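NifU like protein IscU (PDB 1SU0) probably serves as a scaffold on which iron-sulfur clusters are assembled before being handed to other proteins, and here carries a zinc ion. Local coordinates at residues Q123-K126 with C127-A131; V13-D16 with H17-R20. One frame throughout, in Å; residues are numbered along the deposited sequence.

In the fold
Contact 1, in the early turns of helix 122-139, supplies a metal ligand, whereas contact 2, at the C-terminal end of helix 8-19, lies nearer the surface, is held by hydrogen bonds, and takes no part in binding the ion. They do not touch: their centres are 16 Å apart and their nearest atoms about 10 Å. What relates them is helix 66-79, which receives Cys-127 and Ala-131 of contact 1 on Ile-67 and Met-75, and Val-14 and His-17 of contact 2 on Met-74. Cys-65, a zinc ligand just before that helix, touches Arg-124. The side chain of Ser-18 is about 8 Å from that of Cys-65 and about 11 Å from the zinc ion.

Contact 1. Residues Q123-K126 with C127-A131; sequences QRIK and CSTLA. With ZN (zinc ion), chain B.
Cys-127 turns its sulfur back over the preceding turn of helix 122-139, where SG lies 3.5 Å from Gln-123 O and 4.3 Å from Arg-124 CD. The cause is its first torsion (chi1 -60°), which sets SG beside the backbone N and anti to the carbonyl carbon. From there Cys-127 SG binds the zinc ion at 2.2 Å. Asp-42 and Cys-65 bind the same ion, and Cys-40 also belongs to the site. Arg-124 bends at its second torsion and runs past the sulfur, so that its NH1 comes to 4.7 Å from the zinc ion, near but not bound.

A different side of the helix is occupied by two hydroxyls that turn to one carbonyl. Ser-128 OG and Thr-129 OG1 each sit between their own backbone N and carbonyl carbon (chi1 68° and 59°), and both donate to Ile-125 O. Ser-128 OG lies a very short 2.5 Å from Ile-125 O, while the threonine bond is weak. Ile-125 O also accepts a bond from Thr-129 N at 3.0 Å, in the carbonyl plane, and the methyl CG2 of Thr-129 lies against it. Lys-126, its chain bent, brings CD to 3.7 Å from Thr-129 OG1 as the two side chains cross.

Chemically, the helix separates its tasks. Both residues, Ser-128 and Thr-129, are buried, and a carbonyl of the previous turn gives their hydroxyls a partner, while the cysteine sulfur is directed to the metal. The positive charge of Arg-124 beside this ligand set probably offsets part of its negative charge.

Contact 2. Residues V13-D16 with H17-R20; sequences VVAD and HSKR
The last two turns of helix 8-19, running from Val-13 into Arg-20, the first residue past the helix, are stitched by backbone and side-chain bonds. Lys-19 N bonds to Ala-15 O at 2.8 Å, and Arg-20 N reaches Asp-16 O from above the carbonyl plane as Arg-20 leaves helical geometry. Ser-18 OG, placed by chi1 41° between its backbone N and carbonyl carbon, lies 2.8 Å from Ala-15 O and 3.0 Å from Val-14 O; its one proton can serve either.

His-17 lies alongside Val-13, with CD2 4.1 Å from CG1, and its ring nitrogens bond to Ser-73 and Glu-111. The extended Lys-19 chain runs past Ala-15 O, CG at 3.5 Å, bringing NZ near Ala-15 CB. Asp-16 and Arg-20 lie side by side with their charged atoms apart, OD1 being 4.8 Å from NE. A water stands between them, 2.6 Å from Asp-16 OD2 and only weakly bonded to Arg-20 NE.

A serine hydroxyl folded back onto carbonyls of the preceding turn is a familiar feature of α-helices; here it accompanies the last main-chain bonds, while His-17 ties the helix to helix 66-79.

Contact 1. Residues Q123-K126 with C127-A131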
ATOM      1  N   GLN A 123       6.846 -10.237  11.768  1.00 24.78           N
ATOM      2  CA  GLN A 123       7.842  -9.295  11.264  1.00 25.18           C
ATOM      3  C   GLN A 123       7.453  -8.671   9.902  1.00 25.25           C
ATOM      4  O   GLN A 123       7.957  -7.605   9.556  1.00 26.29           O
ATOM      5  CB  GLN A 123       9.218  -9.968  11.161  1.00 25.12           C
ATOM      6  CG  GLN A 123       9.816 -10.460  12.499  1.00 25.53           C
ATOM      7  CD  GLN A 123      11.191 -11.119  12.320  1.00 26.21           C
ATOM      8  OE1 GLN A 123      11.643 -11.330  11.181  1.00 26.14           O
ATOM      9  NE2 GLN A 123      11.858 -11.444  13.439  1.00 27.29           N
ATOM     10  N   ARG A 124       6.587  -9.333   9.140  1.00 24.69           N
ATOM     11  CA  ARG A 124       6.136  -8.830   7.842  1.00 24.86           C
ATOM     12  C   ARG A 124       4.927  -7.858   7.903  1.00 25.28           C
ATOM     13  O   ARG A 124       4.673  -7.108   6.944  1.00 25.11           O
ATOM     14  CB  ARG A 124       5.768 -10.012   6.916  1.00 24.63           C
ATOM     15  CG  ARG A 124       6.878 -11.057   6.705  1.00 23.62           C
ATOM     16  CD  ARG A 124       8.083 -10.501   6.036  1.00 21.42           C
ATOM     17  NE  ARG A 124       9.134 -11.478   5.839  1.00 21.16           N
ATOM     18  CZ  ARG A 124      10.185 -11.276   5.044  1.00 22.24           C
ATOM     19  NH1 ARG A 124      10.289 -10.149   4.352  1.00 22.90           N
ATOM     20  NH2 ARG A 124      11.130 -12.206   4.906  1.00 23.16           N
ATOM     21  N   ILE A 125       4.174  -7.893   9.003  1.00 25.08           N
ATOM     22  CA  ILE A 125       3.035  -7.007   9.177  1.00 24.77           C
ATOM     23  C   ILE A 125       3.420  -5.568   8.831  1.00 25.22           C
ATOM     24  O   ILE A 125       2.793  -4.924   7.975  1.00 24.22           O
ATOM     25  CB  ILE A 125       2.497  -7.063  10.623  1.00 24.95           C
ATOM     26  CG1 ILE A 125       2.197  -8.503  11.083  1.00 24.79           C
ATOM     27  CG2 ILE A 125       1.248  -6.182  10.767  1.00 24.31           C
ATOM     28  CD1 ILE A 125       1.246  -9.226  10.259  1.00 24.21           C
ATOM     29  N   LYS A 126       4.472  -5.075   9.480  1.00 25.79           N
ATOM     30  CA  LYS A 126       4.907  -3.692   9.289  1.00 26.55           C
ATOM     31  C   LYS A 126       5.558  -3.456   7.908  1.00 26.39           C
ATOM     32  O   LYS A 126       5.562  -2.329   7.412  1.00 26.50           O
ATOM     33  CB  LYS A 126       5.830  -3.255  10.436  1.00 27.12           C
ATOM     34  CG  LYS A 126       5.987  -1.738  10.647  1.00 28.89           C
ATOM     35  CD  LYS A 126       4.706  -1.078  11.203  1.00 31.25           C
ATOM     36  CE  LYS A 126       4.886  -0.627  12.655  1.00 33.05           C
ATOM     37  NZ  LYS A 126       4.693  -1.771  13.604  1.00 35.63           N
ATOM     38  N   CYS A 127       6.088  -4.503   7.281  1.00 26.21           N
ATOM     39  CA  CYS A 127       6.549  -4.393   5.893  1.00 26.68           C
ATOM     40  C   CYS A 127       5.344  -4.002   4.999  1.00 25.76           C
ATOM     41  O   CYS A 127       5.379  -3.046   4.210  1.00 24.94           O
ATOM     42  CB  CYS A 127       7.179  -5.716   5.415  1.00 26.50           C
ATOM     43  SG  CYS A 127       8.642  -6.286   6.377  1.00 32.05           S
ATOM     44  N   SER A 128       4.256  -4.726   5.189  1.00 25.28           N
ATOM     45  CA  SER A 128       3.055  -4.550   4.396  1.00 25.28           C
ATOM     46  C   SER A 128       2.270  -3.249   4.697  1.00 24.60           C
ATOM     47  O   SER A 128       1.719  -2.637   3.801  1.00 24.72           O
ATOM     48  CB  SER A 128       2.185  -5.774   4.601  1.00 25.27           C
ATOM     49  OG  SER A 128       1.688  -5.805   5.921  1.00 26.64           O
ATOM     50  N   THR A 129       2.272  -2.787   5.938  1.00 24.60           N
ATOM     51  CA  THR A 129       1.472  -1.605   6.296  1.00 24.05           C
ATOM     52  C   THR A 129       2.154  -0.271   6.004  1.00 23.82           C
ATOM     53  O   THR A 129       1.478   0.747   5.924  1.00 24.83           O
ATOM     54  CB  THR A 129       1.051  -1.646   7.749  1.00 23.49           C
ATOM     55  OG1 THR A 129       2.210  -1.690   8.572  1.00 24.21           O
ATOM     56  CG2 THR A 129       0.283  -2.930   8.071  1.00 23.00           C
ATOM     57  N   LEU A 130       3.464  -0.275   5.806  1.00 22.88           N
ATOM     58  CA  LEU A 130       4.223   0.956   5.607  1.00 22.69           C
ATOM     59  C   LEU A 130       3.588   1.920   4.612  1.00 22.28           C
ATOM     60  O   LEU A 130       3.401   3.101   4.904  1.00 22.64           O
ATOM     61  CB  LEU A 130       5.669   0.630   5.177  1.00 22.64           C
ATOM     62  CG  LEU A 130       6.675   1.784   4.952  1.00 22.71           C
ATOM     63  CD1 LEU A 130       6.641   2.855   6.005  1.00 20.09           C
ATOM     64  CD2 LEU A 130       8.081   1.223   4.866  1.00 23.55           C
ATOM     65  N   ALA A 131       3.258   1.421   3.435  1.00 22.49           N
ATOM     66  CA  ALA A 131       2.657   2.254   2.396  1.00 22.64           C
ATOM     67  C   ALA A 131       1.321   2.831   2.858  1.00 23.00           C
ATOM     68  O   ALA A 131       1.030   4.023   2.660  1.00 23.08           O
ATOM     69  CB  ALA A 131       2.463   1.468   1.163  1.00 22.64           C
TER
HETATM   70 ZN    ZN B 160      10.244  -5.514   5.011  1.00 69.78          ZN

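Contact 2. Residues V13-D16 with H17-R20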
ATOM      1  N   VAL A  13       1.659 -12.382  -9.702  1.00 24.62           N
ATOM      2  CA  VAL A  13       1.053 -11.083  -9.415  1.00 25.10           C
ATOM      3  C   VAL A  13       1.818 -10.358  -8.294  1.00 24.44           C
ATOM      4  O   VAL A  13       2.097  -9.182  -8.406  1.00 25.15           O
ATOM      5  CB  VAL A  13      -0.453 -11.232  -9.111  1.00 24.76           C
ATOM      6  CG1 VAL A  13      -1.043  -9.951  -8.585  1.00 25.62           C
ATOM      7  CG2 VAL A  13      -1.178 -11.664 -10.383  1.00 24.91           C
ATOM      8  N   VAL A  14       2.204 -11.071  -7.251  1.00 24.16           N
ATOM      9  CA  VAL A  14       2.976 -10.480  -6.177  1.00 24.02           C
ATOM     10  C   VAL A  14       4.382 -10.110  -6.660  1.00 24.57           C
ATOM     11  O   VAL A  14       4.882  -9.036  -6.354  1.00 25.80           O
ATOM     12  CB  VAL A  14       3.099 -11.429  -5.003  1.00 23.94           C
ATOM     13  CG1 VAL A  14       4.057 -10.847  -3.950  1.00 23.57           C
ATOM     14  CG2 VAL A  14       1.724 -11.737  -4.398  1.00 23.20           C
ATOM     15  N   ALA A  15       5.020 -11.008  -7.399  1.00 24.03           N
ATOM     16  CA  ALA A  15       6.305 -10.721  -8.029  1.00 24.13           C
ATOM     17  C   ALA A  15       6.292  -9.497  -8.939  1.00 24.22           C
ATOM     18  O   ALA A  15       7.224  -8.700  -8.903  1.00 24.18           O
ATOM     19  CB  ALA A  15       6.815 -11.930  -8.780  1.00 23.66           C
ATOM     20  N   ASP A  16       5.226  -9.345  -9.723  1.00 24.86           N
ATOM     21  CA  ASP A  16       5.073  -8.218 -10.630  1.00 25.15           C
ATOM     22  C   ASP A  16       4.979  -6.914  -9.896  1.00 25.65           C
ATOM     23  O   ASP A  16       5.451  -5.903 -10.395  1.00 25.99           O
ATOM     24  CB  ASP A  16       3.798  -8.372 -11.468  1.00 26.12           C
ATOM     25  CG  ASP A  16       3.605  -7.232 -12.494  1.00 25.75           C
ATOM     26  OD1 ASP A  16       4.402  -7.139 -13.457  1.00 22.92           O
ATOM     27  OD2 ASP A  16       2.701  -6.370 -12.382  1.00 25.86           O
ATOM     28  N   HIS A  17       4.338  -6.916  -8.727  1.00 25.89           N
ATOM     29  CA  HIS A  17       4.207  -5.700  -7.957  1.00 25.56           C
ATOM     30  C   HIS A  17       5.545  -5.325  -7.292  1.00 25.80           C
ATOM     31  O   HIS A  17       5.793  -4.153  -7.026  1.00 26.63           O
ATOM     32  CB  HIS A  17       3.102  -5.832  -6.899  1.00 25.66           C
ATOM     33  CG  HIS A  17       1.732  -5.543  -7.425  1.00 24.56           C
ATOM     34  ND1 HIS A  17       1.316  -4.267  -7.743  1.00 21.95           N
ATOM     35  CD2 HIS A  17       0.673  -6.357  -7.662  1.00 23.32           C
ATOM     36  CE1 HIS A  17       0.077  -4.312  -8.192  1.00 23.46           C
ATOM     37  NE2 HIS A  17      -0.342  -5.566  -8.146  1.00 24.09           N
ATOM     38  N   SER A  18       6.387  -6.304  -6.994  1.00 25.16           N
ATOM     39  CA  SER A  18       7.653  -6.029  -6.315  1.00 25.02           C
ATOM     40  C   SER A  18       8.729  -5.663  -7.326  1.00 25.27           C
ATOM     41  O   SER A  18       9.543  -4.801  -7.076  1.00 25.60           O
ATOM     42  CB  SER A  18       8.104  -7.230  -5.487  1.00 24.61           C
ATOM     43  OG  SER A  18       7.866  -8.443  -6.185  1.00 25.80           O
ATOM     44  N   LYS A  19       8.736  -6.325  -8.476  1.00 25.54           N
ATOM     45  CA  LYS A  19       9.768  -6.090  -9.476  1.00 25.50           C
ATOM     46  C   LYS A  19       9.424  -4.891 -10.372  1.00 24.82           C
ATOM     47  O   LYS A  19      10.286  -4.089 -10.690  1.00 25.06           O
ATOM     48  CB  LYS A  19       9.991  -7.350 -10.315  1.00 25.92           C
ATOM     49  CG  LYS A  19      10.625  -8.536  -9.561  1.00 27.60           C
ATOM     50  CD  LYS A  19      10.351  -9.869 -10.313  1.00 30.11           C
ATOM     51  CE  LYS A  19      11.011 -11.107  -9.646  1.00 31.51           C
ATOM     52  NZ  LYS A  19      10.672 -12.412 -10.355  1.00 30.48           N
ATOM     53  N   ARG A  20       8.161  -4.758 -10.758  1.00 24.17           N
ATOM     54  CA  ARG A  20       7.709  -3.672 -11.632  1.00 23.88           C
ATOM     55  C   ARG A  20       6.560  -2.867 -10.997  1.00 23.92           C
ATOM     56  O   ARG A  20       5.418  -2.874 -11.504  1.00 23.72           O
ATOM     57  CB  ARG A  20       7.262  -4.260 -12.972  1.00 23.86           C
ATOM     58  CG  ARG A  20       7.015  -3.245 -14.081  1.00 23.94           C
ATOM     59  CD  ARG A  20       6.661  -3.891 -15.431  1.00 24.35           C
ATOM     60  NE  ARG A  20       5.473  -3.300 -16.057  1.00 24.08           N
ATOM     61  CZ  ARG A  20       5.341  -3.054 -17.361  1.00 26.49           C
ATOM     62  NH1 ARG A  20       6.318  -3.339 -18.228  1.00 26.29           N
ATOM     63  NH2 ARG A  20       4.216  -2.510 -17.815  1.00 27.92           N
TER
HETATM   64  O   HOH W   1       3.959  -4.513 -13.764  1.00 65.39           O